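Local atomic coordinates of dioxygenase (Pseudomonas brassicacearum, PDB entry 5V2D), a protein that probably cleaves the central carbon–carbon double bond of lignostilbenes with molecular oxygen at a non-haem iron centre. Residues A235-D240 against N325-F330; S202-G207 against P267-Q272; L275-A280 against M319-G324. One frame throughout, in Å; residues are numbered along the deposited sequence.

Contact 1 of 3, residues A235-D240 against N325-F330. With FE (Fe (III) ion), chain E.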
loop_
_atom_site.group_PDB
_atom_site.type_symbol
_atom_site.label_atom_id
_atom_site.label_comp_id
_atom_site.label_asym_id
_atom_site.label_seq_id
_atom_site.Cartn_x
_atom_site.Cartn_y
_atom_site.Cartn_z
ATOM N N ALA A 235 -18.264 5.920 -10.511
ATOM C CA ALA A 235 -17.480 4.981 -9.701
ATOM C C ALA A 235 -16.054 4.933 -10.206
ATOM O O ALA A 235 -15.782 4.561 -11.352
ATOM C CB ALA A 235 -18.093 3.585 -9.701
ATOM N N ALA A 236 -15.113 5.273 -9.312
ATOM C CA ALA A 236 -13.724 5.259 -9.644
ATOM C C ALA A 236 -12.880 4.775 -8.494
ATOM O O ALA A 236 -13.291 4.893 -7.308
ATOM C CB ALA A 236 -13.279 6.663 -10.033
ATOM N N MET A 237 -11.654 4.372 -8.825
ATOM C CA MET A 237 -10.715 3.892 -7.762
ATOM C C MET A 237 -10.363 5.055 -6.836
ATOM O O MET A 237 -9.911 6.121 -7.293
ATOM C CB MET A 237 -9.440 3.344 -8.351
ATOM C CG MET A 237 -8.482 2.784 -7.271
ATOM S SD MET A 237 -6.890 2.204 -7.933
ATOM C CE MET A 237 -7.475 0.639 -8.476
ATOM N N VAL A 238 -10.540 4.844 -5.540
ATOM C CA VAL A 238 -9.988 5.742 -4.522
ATOM C C VAL A 238 -9.082 4.874 -3.656
ATOM O O VAL A 238 -9.547 4.202 -2.657
ATOM C CB VAL A 238 -11.052 6.417 -3.679
ATOM C CG1 VAL A 238 -10.412 7.476 -2.783
ATOM C CG2 VAL A 238 -12.069 7.126 -4.561
ATOM N N HIS A 239 -7.798 4.871 -4.028
ATOM C CA HIS A 239 -6.871 3.934 -3.372
ATOM C C HIS A 239 -6.445 4.449 -1.990
ATOM O O HIS A 239 -6.456 3.719 -0.992
ATOM C CB HIS A 239 -5.683 3.575 -4.290
ATOM C CG HIS A 239 -4.715 2.615 -3.650
ATOM N ND1 HIS A 239 -5.084 1.336 -3.279
ATOM C CD2 HIS A 239 -3.454 2.807 -3.186
ATOM C CE1 HIS A 239 -4.051 0.736 -2.715
ATOM N NE2 HIS A 239 -3.065 1.616 -2.627
ATOM N N ASP A 240 -5.958 5.697 -1.970
ATOM C CA ASP A 240 -5.427 6.328 -0.771
ATOM C C ASP A 240 -6.243 7.585 -0.552
ATOM O O ASP A 240 -7.051 7.955 -1.383
ATOM C CB ASP A 240 -3.927 6.590 -0.989
ATOM C CG ASP A 240 -3.120 6.755 0.315
ATOM O OD1 ASP A 240 -3.732 6.985 1.402
ATOM O OD2 ASP A 240 -1.846 6.720 0.222
ATOM N N ASN A 325 -1.226 6.009 -17.558
ATOM C CA ASN A 325 -1.659 4.778 -16.938
ATOM C C ASN A 325 -0.469 3.833 -16.663
ATOM O O ASN A 325 0.106 3.270 -17.595
ATOM C CB ASN A 325 -2.668 4.029 -17.797
ATOM C CG ASN A 325 -3.236 2.829 -17.101
ATOM O OD1 ASN A 325 -3.160 2.755 -15.889
ATOM N ND2 ASN A 325 -3.786 1.874 -17.863
ATOM N N ILE A 326 -0.162 3.637 -15.386
ATOM C CA ILE A 326 0.863 2.640 -14.975
ATOM C C ILE A 326 0.285 1.219 -14.740
ATOM O O ILE A 326 1.022 0.261 -14.542
ATOM C CB ILE A 326 1.561 3.140 -13.694
ATOM C CG1 ILE A 326 2.963 2.497 -13.564
ATOM C CG2 ILE A 326 0.673 2.908 -12.470
ATOM C CD1 ILE A 326 3.962 3.258 -12.647
ATOM N N PHE A 327 -1.038 1.112 -14.732
ATOM C CA PHE A 327 -1.743 -0.121 -14.485
ATOM C C PHE A 327 -2.026 -0.821 -15.799
ATOM O O PHE A 327 -3.096 -0.714 -16.370
ATOM C CB PHE A 327 -2.965 0.123 -13.527
ATOM C CG PHE A 327 -2.557 0.442 -12.037
ATOM C CD1 PHE A 327 -1.260 0.115 -11.508
ATOM C CD2 PHE A 327 -3.440 1.035 -11.178
ATOM C CE1 PHE A 327 -0.910 0.386 -10.139
ATOM C CE2 PHE A 327 -3.107 1.315 -9.838
ATOM C CZ PHE A 327 -1.849 0.984 -9.301
ATOM N N TYR A 328 -1.023 -1.603 -16.248
ATOM C CA TYR A 328 -1.153 -2.372 -17.500
ATOM C C TYR A 328 -2.346 -3.341 -17.492
ATOM O O TYR A 328 -2.903 -3.590 -18.536
ATOM C CB TYR A 328 0.203 -3.052 -17.916
ATOM C CG TYR A 328 0.614 -4.161 -16.962
ATOM C CD1 TYR A 328 1.502 -3.921 -15.863
ATOM C CD2 TYR A 328 0.027 -5.438 -17.092
ATOM C CE1 TYR A 328 1.807 -4.938 -14.948
ATOM C CE2 TYR A 328 0.329 -6.467 -16.188
ATOM C CZ TYR A 328 1.214 -6.215 -15.120
ATOM O OH TYR A 328 1.442 -7.301 -14.242
ATOM N N PHE A 329 -2.813 -3.810 -16.314
ATOM C CA PHE A 329 -3.946 -4.772 -16.197
ATOM C C PHE A 329 -5.284 -4.098 -16.151
ATOM O O PHE A 329 -6.361 -4.759 -16.073
ATOM C CB PHE A 329 -3.730 -5.648 -14.912
ATOM C CG PHE A 329 -3.108 -4.893 -13.750
ATOM C CD1 PHE A 329 -1.750 -4.853 -13.564
ATOM C CD2 PHE A 329 -3.902 -4.162 -12.882
ATOM C CE1 PHE A 329 -1.161 -4.106 -12.518
ATOM C CE2 PHE A 329 -3.303 -3.431 -11.816
ATOM C CZ PHE A 329 -1.960 -3.391 -11.639
ATOM N N PHE A 330 -5.282 -2.752 -16.178
ATOM C CA PHE A 330 -6.531 -2.014 -16.377
ATOM C C PHE A 330 -6.412 -1.102 -17.620
ATOM O O PHE A 330 -6.523 0.090 -17.518
ATOM C CB PHE A 330 -6.898 -1.133 -15.159
ATOM C CG PHE A 330 -6.929 -1.881 -13.808
ATOM C CD1 PHE A 330 -7.605 -3.095 -13.678
ATOM C CD2 PHE A 330 -6.337 -1.330 -12.664
ATOM C CE1 PHE A 330 -7.659 -3.742 -12.467
ATOM C CE2 PHE A 330 -6.417 -1.955 -11.445
ATOM C CZ PHE A 330 -7.048 -3.189 -11.351
HETATM FE FE FE E . -1.357 1.410 -1.474
HETATM O O HOH W 1 -0.778 -0.049 -2.814
#

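Contact 2 of 3, residues S202-G207 against P267-Q272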
loop_
_atom_site.group_PDB
_atom_site.type_symbol
_atom_site.label_atom_id
_atom_site.label_comp_id
_atom_site.label_asym_id
_atom_site.label_seq_id
_atom_site.Cartn_x
_atom_site.Cartn_y
_atom_site.Cartn_z
ATOM N N SER A 202 -14.534 4.380 2.466
ATOM C CA SER A 202 -14.939 3.280 1.559
ATOM C C SER A 202 -15.362 3.867 0.197
ATOM O O SER A 202 -15.991 4.946 0.170
ATOM C CB SER A 202 -16.110 2.540 2.181
ATOM O OG SER A 202 -16.761 1.723 1.206
ATOM N N TYR A 203 -14.934 3.260 -0.910
ATOM C CA TYR A 203 -15.489 3.560 -2.226
ATOM C C TYR A 203 -16.161 2.270 -2.753
ATOM O O TYR A 203 -15.960 1.177 -2.199
ATOM C CB TYR A 203 -14.490 4.169 -3.216
ATOM C CG TYR A 203 -13.503 3.174 -3.792
ATOM C CD1 TYR A 203 -12.337 2.840 -3.081
ATOM C CD2 TYR A 203 -13.725 2.604 -5.004
ATOM C CE1 TYR A 203 -11.424 1.957 -3.572
ATOM C CE2 TYR A 203 -12.831 1.670 -5.551
ATOM C CZ TYR A 203 -11.690 1.349 -4.855
ATOM O OH TYR A 203 -10.789 0.453 -5.427
ATOM N N GLU A 204 -16.970 2.402 -3.801
ATOM C CA GLU A 204 -17.928 1.371 -4.183
ATOM C C GLU A 204 -18.669 0.862 -2.964
ATOM O O GLU A 204 -18.842 -0.350 -2.700
ATOM C CB GLU A 204 -17.233 0.237 -4.958
ATOM C CG GLU A 204 -16.782 0.690 -6.374
ATOM C CD GLU A 204 -16.200 -0.482 -7.162
ATOM O OE1 GLU A 204 -16.935 -1.438 -7.532
ATOM O OE2 GLU A 204 -14.964 -0.446 -7.405
ATOM N N ALA A 205 -19.105 1.813 -2.167
ATOM C CA ALA A 205 -19.493 1.532 -0.788
ATOM C C ALA A 205 -20.834 0.822 -0.679
ATOM O O ALA A 205 -21.162 0.305 0.416
ATOM C CB ALA A 205 -19.522 2.794 0.003
ATOM N N LYS A 206 -21.619 0.805 -1.767
ATOM C CA LYS A 206 -22.846 -0.016 -1.772
ATOM C C LYS A 206 -22.825 -1.119 -2.778
ATOM O O LYS A 206 -23.895 -1.611 -3.152
ATOM C CB LYS A 206 -24.056 0.903 -2.036
ATOM C CG LYS A 206 -24.224 1.892 -0.920
ATOM C CD LYS A 206 -25.504 2.692 -1.105
ATOM C CE LYS A 206 -25.755 3.487 0.177
ATOM N NZ LYS A 206 -26.869 4.430 -0.064
ATOM N N GLY A 207 -21.649 -1.590 -3.170
ATOM C CA GLY A 207 -21.578 -2.701 -4.148
ATOM C C GLY A 207 -20.892 -2.307 -5.412
ATOM O O GLY A 207 -20.463 -1.137 -5.618
ATOM N N PRO A 267 -11.961 -6.720 -17.055
ATOM C CA PRO A 267 -11.372 -6.149 -15.845
ATOM C C PRO A 267 -12.310 -5.296 -15.024
ATOM O O PRO A 267 -13.227 -4.662 -15.550
ATOM C CB PRO A 267 -10.209 -5.314 -16.385
ATOM C CG PRO A 267 -9.998 -5.767 -17.839
ATOM C CD PRO A 267 -11.392 -6.087 -18.286
ATOM N N HIS A 268 -12.070 -5.248 -13.709
ATOM C CA HIS A 268 -12.887 -4.420 -12.802
ATOM C C HIS A 268 -12.789 -2.934 -13.153
ATOM O O HIS A 268 -13.787 -2.252 -13.162
ATOM C CB HIS A 268 -12.460 -4.649 -11.379
ATOM C CG HIS A 268 -13.315 -3.972 -10.337
ATOM N ND1 HIS A 268 -14.186 -4.675 -9.541
ATOM C CD2 HIS A 268 -13.347 -2.685 -9.918
ATOM C CE1 HIS A 268 -14.756 -3.823 -8.701
ATOM N NE2 HIS A 268 -14.296 -2.611 -8.936
ATOM N N PHE A 269 -11.596 -2.465 -13.462
ATOM C CA PHE A 269 -11.349 -1.070 -13.797
ATOM C C PHE A 269 -10.836 -0.918 -15.244
ATOM O O PHE A 269 -10.176 -1.812 -15.764
ATOM C CB PHE A 269 -10.210 -0.502 -12.914
ATOM C CG PHE A 269 -10.555 -0.407 -11.454
ATOM C CD1 PHE A 269 -11.426 0.562 -11.001
ATOM C CD2 PHE A 269 -10.017 -1.287 -10.554
ATOM C CE1 PHE A 269 -11.725 0.662 -9.642
ATOM C CE2 PHE A 269 -10.317 -1.215 -9.194
ATOM C CZ PHE A 269 -11.189 -0.242 -8.754
ATOM N N GLN A 270 -11.053 0.269 -15.780
ATOM C CA GLN A 270 -10.528 0.668 -17.080
ATOM C C GLN A 270 -10.036 2.110 -17.063
ATOM O O GLN A 270 -10.756 3.019 -16.677
ATOM C CB GLN A 270 -11.690 0.548 -18.104
ATOM C CG GLN A 270 -11.250 0.763 -19.550
ATOM C CD GLN A 270 -12.410 0.705 -20.517
ATOM O OE1 GLN A 270 -13.204 1.642 -20.608
ATOM N NE2 GLN A 270 -12.518 -0.383 -21.187
ATOM N N TRP A 271 -8.837 2.333 -17.529
ATOM C CA TRP A 271 -8.285 3.703 -17.619
ATOM C C TRP A 271 -9.027 4.541 -18.640
ATOM O O TRP A 271 -9.341 4.037 -19.706
ATOM C CB TRP A 271 -6.837 3.614 -18.008
ATOM C CG TRP A 271 -6.143 4.930 -18.076
ATOM C CD1 TRP A 271 -5.788 5.612 -19.201
ATOM C CD2 TRP A 271 -5.684 5.674 -16.984
ATOM N NE1 TRP A 271 -5.165 6.748 -18.867
ATOM C CE2 TRP A 271 -5.069 6.821 -17.504
ATOM C CE3 TRP A 271 -5.706 5.470 -15.576
ATOM C CZ2 TRP A 271 -4.473 7.788 -16.687
ATOM C CZ3 TRP A 271 -5.116 6.457 -14.771
ATOM C CH2 TRP A 271 -4.531 7.592 -15.328
ATOM N N GLN A 272 -9.322 5.779 -18.258
ATOM C CA GLN A 272 -10.015 6.778 -19.080
ATOM C C GLN A 272 -9.013 7.916 -19.271
ATOM O O GLN A 272 -8.722 8.633 -18.356
ATOM C CB GLN A 272 -11.252 7.270 -18.399
ATOM C CG GLN A 272 -12.215 6.162 -17.954
ATOM C CD GLN A 272 -12.626 5.229 -19.088
ATOM O OE1 GLN A 272 -12.908 5.706 -20.100
ATOM N NE2 GLN A 272 -12.601 3.923 -18.905
#

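Contact 3 of 3, residues L275-A280 against M319-G324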
loop_
_atom_site.group_PDB
_atom_site.type_symbol
_atom_site.label_atom_id
_atom_site.label_comp_id
_atom_site.label_asym_id
_atom_site.label_seq_id
_atom_site.Cartn_x
_atom_site.Cartn_y
_atom_site.Cartn_z
ATOM N N LEU A 275 -10.332 11.910 -18.755
ATOM C CA LEU A 275 -11.135 12.160 -17.547
ATOM C C LEU A 275 -10.230 12.886 -16.555
ATOM O O LEU A 275 -9.186 12.368 -16.186
ATOM C CB LEU A 275 -11.492 10.868 -16.871
ATOM C CG LEU A 275 -12.876 10.462 -16.497
ATOM C CD1 LEU A 275 -12.754 9.450 -15.356
ATOM C CD2 LEU A 275 -13.857 11.572 -16.218
ATOM N N PRO A 276 -10.622 14.065 -16.129
ATOM C CA PRO A 276 -9.801 14.760 -15.127
ATOM C C PRO A 276 -9.614 13.931 -13.817
ATOM O O PRO A 276 -10.516 13.240 -13.361
ATOM C CB PRO A 276 -10.584 16.037 -14.875
ATOM C CG PRO A 276 -11.421 16.275 -16.108
ATOM C CD PRO A 276 -11.752 14.899 -16.623
ATOM N N GLN A 277 -8.420 14.011 -13.273
ATOM C CA GLN A 277 -8.188 13.652 -11.878
ATOM C C GLN A 277 -9.215 14.450 -11.097
ATOM O O GLN A 277 -9.424 15.637 -11.362
ATOM C CB GLN A 277 -6.753 13.991 -11.485
ATOM C CG GLN A 277 -5.725 13.027 -12.059
ATOM C CD GLN A 277 -4.322 13.507 -11.816
ATOM O OE1 GLN A 277 -3.702 13.147 -10.832
ATOM N NE2 GLN A 277 -3.843 14.385 -12.658
ATOM N N LEU A 278 -9.908 13.812 -10.188
ATOM C CA LEU A 278 -10.951 14.505 -9.420
ATOM C C LEU A 278 -10.619 14.356 -7.912
ATOM O O LEU A 278 -10.074 13.339 -7.485
ATOM C CB LEU A 278 -12.243 13.863 -9.799
ATOM C CG LEU A 278 -13.535 14.548 -9.620
ATOM C CD1 LEU A 278 -13.616 15.920 -10.264
ATOM C CD2 LEU A 278 -14.676 13.671 -10.132
ATOM N N PHE A 279 -10.949 15.370 -7.118
ATOM C CA PHE A 279 -10.745 15.348 -5.671
ATOM C C PHE A 279 -12.006 15.838 -4.975
ATOM O O PHE A 279 -12.502 16.956 -5.306
ATOM C CB PHE A 279 -9.594 16.273 -5.305
ATOM C CG PHE A 279 -8.295 15.907 -5.973
ATOM C CD1 PHE A 279 -7.984 16.366 -7.256
ATOM C CD2 PHE A 279 -7.399 15.061 -5.326
ATOM C CE1 PHE A 279 -6.813 16.051 -7.867
ATOM C CE2 PHE A 279 -6.193 14.742 -5.919
ATOM C CZ PHE A 279 -5.879 15.238 -7.172
ATOM N N ALA A 280 -12.515 15.061 -4.028
ATOM C CA ALA A 280 -13.562 15.522 -3.130
ATOM C C ALA A 280 -12.937 15.990 -1.822
ATOM O O ALA A 280 -12.147 15.289 -1.224
ATOM C CB ALA A 280 -14.520 14.400 -2.850
ATOM N N MET A 319 1.908 14.021 -2.755
ATOM C CA MET A 319 1.857 12.681 -3.292
ATOM C C MET A 319 2.628 12.599 -4.629
ATOM O O MET A 319 2.679 13.561 -5.345
ATOM C CB MET A 319 0.398 12.280 -3.600
ATOM C CG MET A 319 -0.267 13.163 -4.601
ATOM S SD MET A 319 -1.858 12.560 -5.275
ATOM C CE MET A 319 -2.876 12.914 -3.890
ATOM N N PRO A 320 3.107 11.406 -4.992
ATOM C CA PRO A 320 3.537 11.176 -6.387
ATOM C C PRO A 320 2.338 11.352 -7.292
ATOM O O PRO A 320 1.184 11.032 -6.891
ATOM C CB PRO A 320 4.040 9.737 -6.384
ATOM C CG PRO A 320 4.223 9.394 -4.951
ATOM C CD PRO A 320 3.222 10.204 -4.171
ATOM N N VAL A 321 2.607 11.908 -8.471
ATOM C CA VAL A 321 1.654 12.011 -9.543
ATOM C C VAL A 321 2.362 11.515 -10.817
ATOM O O VAL A 321 3.528 11.930 -11.090
ATOM C CB VAL A 321 1.177 13.422 -9.711
ATOM C CG1 VAL A 321 0.140 13.511 -10.862
ATOM C CG2 VAL A 321 0.499 13.930 -8.446
ATOM N N THR A 322 1.715 10.611 -11.539
ATOM C CA THR A 322 2.320 10.036 -12.724
ATOM C C THR A 322 1.512 10.456 -13.930
ATOM O O THR A 322 0.285 10.425 -13.907
ATOM C CB THR A 322 2.322 8.512 -12.641
ATOM O OG1 THR A 322 3.045 8.170 -11.485
ATOM C CG2 THR A 322 2.971 7.853 -13.869
ATOM N N GLY A 323 2.200 10.840 -14.997
ATOM C CA GLY A 323 1.490 11.349 -16.192
ATOM C C GLY A 323 1.045 10.276 -17.182
ATOM O O GLY A 323 1.287 10.432 -18.358
ATOM N N GLY A 324 0.330 9.239 -16.731
ATOM C CA GLY A 324 -0.326 8.263 -17.612
ATOM C C GLY A 324 -0.632 6.986 -16.861
ATOM O O GLY A 324 -0.330 6.891 -15.671
#

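Contact 1 of 3, residues A235-D240 against N325-F330
Met-237 reaches across to the rings of Phe-327 and Phe-330, joining two loops near the iron centre of a carotenoid-oxygenase-type beta-propeller, one of which carries the iron ligand His-239. The packed part is small, about 89 Å², and carried by one side chain against two. CG stands anti to the backbone N (chi1 -177°), which sends the thioether straight out from the 235-240 backbone; the bend at chi3 (-81°) then turns the methyl aside. Sulfur and methyl thus serve different rings. SD comes to the edge of Phe-327, 4.3 Å from its CE2 and near the ring plane, while CE approaches Phe-330 obliquely, 4.1 Å from CE2 of that ring. Methionine suits this place because its flexible, unbranched apolar chain lets sulfur and methyl each meet a different ring. Leu-255 backs the same cluster, touching Met-237 and both phenylalanines.

Behind the rings the 325-330 loop is firmly shaped. Asn-325 forms an Asx turn, OD1 accepting from Phe-327 N at 2.9 Å with the donor lifted about 60° out of the carbonyl plane. A type I turn follows from Phe-327 to Phe-330, and the edge of Phe-329 rests over the centre of the Phe-330 ring.

The looser side is toward the metal. There His-239, partly exposed, does not touch the other loop and instead turns its ring to the iron(III) ion, which His-188, His-304 and His-495 also bind. Glu-156 takes a hydrogen bond from ND1 of His-239, a second-shell hold that would limit rotation of the imidazole. A water occupies another iron position at 2.1 Å, the same length as the bond from His-239 NE2 to the metal.

Contact 2 of 3, residues S202-G207 against P267-Q272
Glu-204 and His-268 come from opposite directions, a carboxylate oxygen meeting the ring edge in a His-carboxylate hydrogen bond that ties the turn after propeller strand 198-203 to the short strand 269-271. The polar part is nearly ideal. His-268 has CG anti to its backbone N (chi1 -174°), which carries the ring toward Glu-204. NE2 of His-268 donates to OE2 of Glu-204 over 2.7 Å at 169°, onto the syn lone pair, and the oxygen lies almost in the imidazole plane. The carboxylate itself is twisted 38° from the ring. OE1 accepts from Gly-209 N, and His-268 ND1 is bonded to the carbonyl of Arg-124, so both ring nitrogens face oxygen atoms; a doubly protonated, cationic imidazole is therefore plausible in this buried setting. A leucine in place of Glu-204 has neither oxygen, and would probably leave His-268 NE2 and Gly-209 N without their acceptors.

The 204-207 backbone forms a type I turn, closed by Gly-207 N to Glu-204 O at 3.1 Å. Gly-207 has a positive phi, at which any side chain would jam against the preceding carbonyl, so glycine fits.

The aromatic part lies alongside. His-268 CD2 sits 3.4 Å above the plane of Phe-269, over the ring centre, which would limit the turning of the imidazole. Phe-269 in turn meets Tyr-203 edge to edge, coming from opposite directions. A tyrosine does double duty here: its ring packs, with CE2 4.1 Å from Phe-269 CZ, while its hydroxyl is held by Glu-156 and Arg-124. That same oxygen, Tyr-203 OH, lies 3.4 Å from Phe-269 CZ, at the edge of the Phe-269 ring and near its plane.

Contact 3 of 3, residues L275-A280 against M319-G324
Two consecutive blades of the seven-bladed beta-propeller face each other where Gln-277 meets Val-321 and Phe-279 meets Met-319. Strand 276-283 belongs to one four-stranded antiparallel sheet and strand 314-322 to the next, so this is packing between sheets and no backbone hydrogen bond crosses it. The strands run in opposite directions. On each, the touching residues are two apart and so lie on the same face.

The narrower pair comes first. Gln-277 OE1 lies 3.9 Å from Val-321 CG1, and the two side chains cross obliquely, their CA atoms 10.2 Å apart. Val-321 offers this methyl because CG1 stands anti to the backbone N (chi1 -179°); a beta-branched residue also suits an extended strand. The wider pair uses longer side chains to span 13.1 Å between CA atoms. There the terminal methyl of Met-319, CE, touches the edge of the Phe-279 ring near its plane, 4.3 Å from CE2. Methionine can bend to meet the ring, and here it does so at chi3 (76°). Trp-350 touches all four of these residues, and Phe-352 also meets the Phe-279 ring, so the pairs belong to a larger aromatic core.

The chemistry is lopsided at Gln-277. Its NE2 donates to the carbonyl O of Pro-297 within its own blade, which would limit the rotation of the amide; OE1 is then directed at a valine methyl, buried with no hydrogen-bonding partner in the model. The contact between blades thus rests on van der Waals packing, one pair apolar and one setting an amide oxygen against a methyl, at the likely cost of one unpaired carbonyl.

Overall arrangement
Contacts 2 and 3 each lie on the same side of the chain's centre as contact 1. Contacts 1 and 2 are centred about 9 Å apart and touch directly: Phe-330 O probably accepts from Trp-271 N at 3.2 Å, and Phe-269 packs on Phe-330 edge to face, so the aromatic clusters are continuous. Glu-156 links them through the metal's second shell, bonded to iron ligand His-239 in contact 1 and to Tyr-203 in contact 2. Tyr-203 and Met-319 have side chains about 10 and 11 Å from the iron. Contact 3, nested in sequence within contact 1, is about 10 Å away, centre to centre, and 319-324 leads straight into 325-330. Contacts 2 and 3, about 16 Å apart between centres, touch where Trp-271 CZ2 packs 3.9 Å from Gly-324 C.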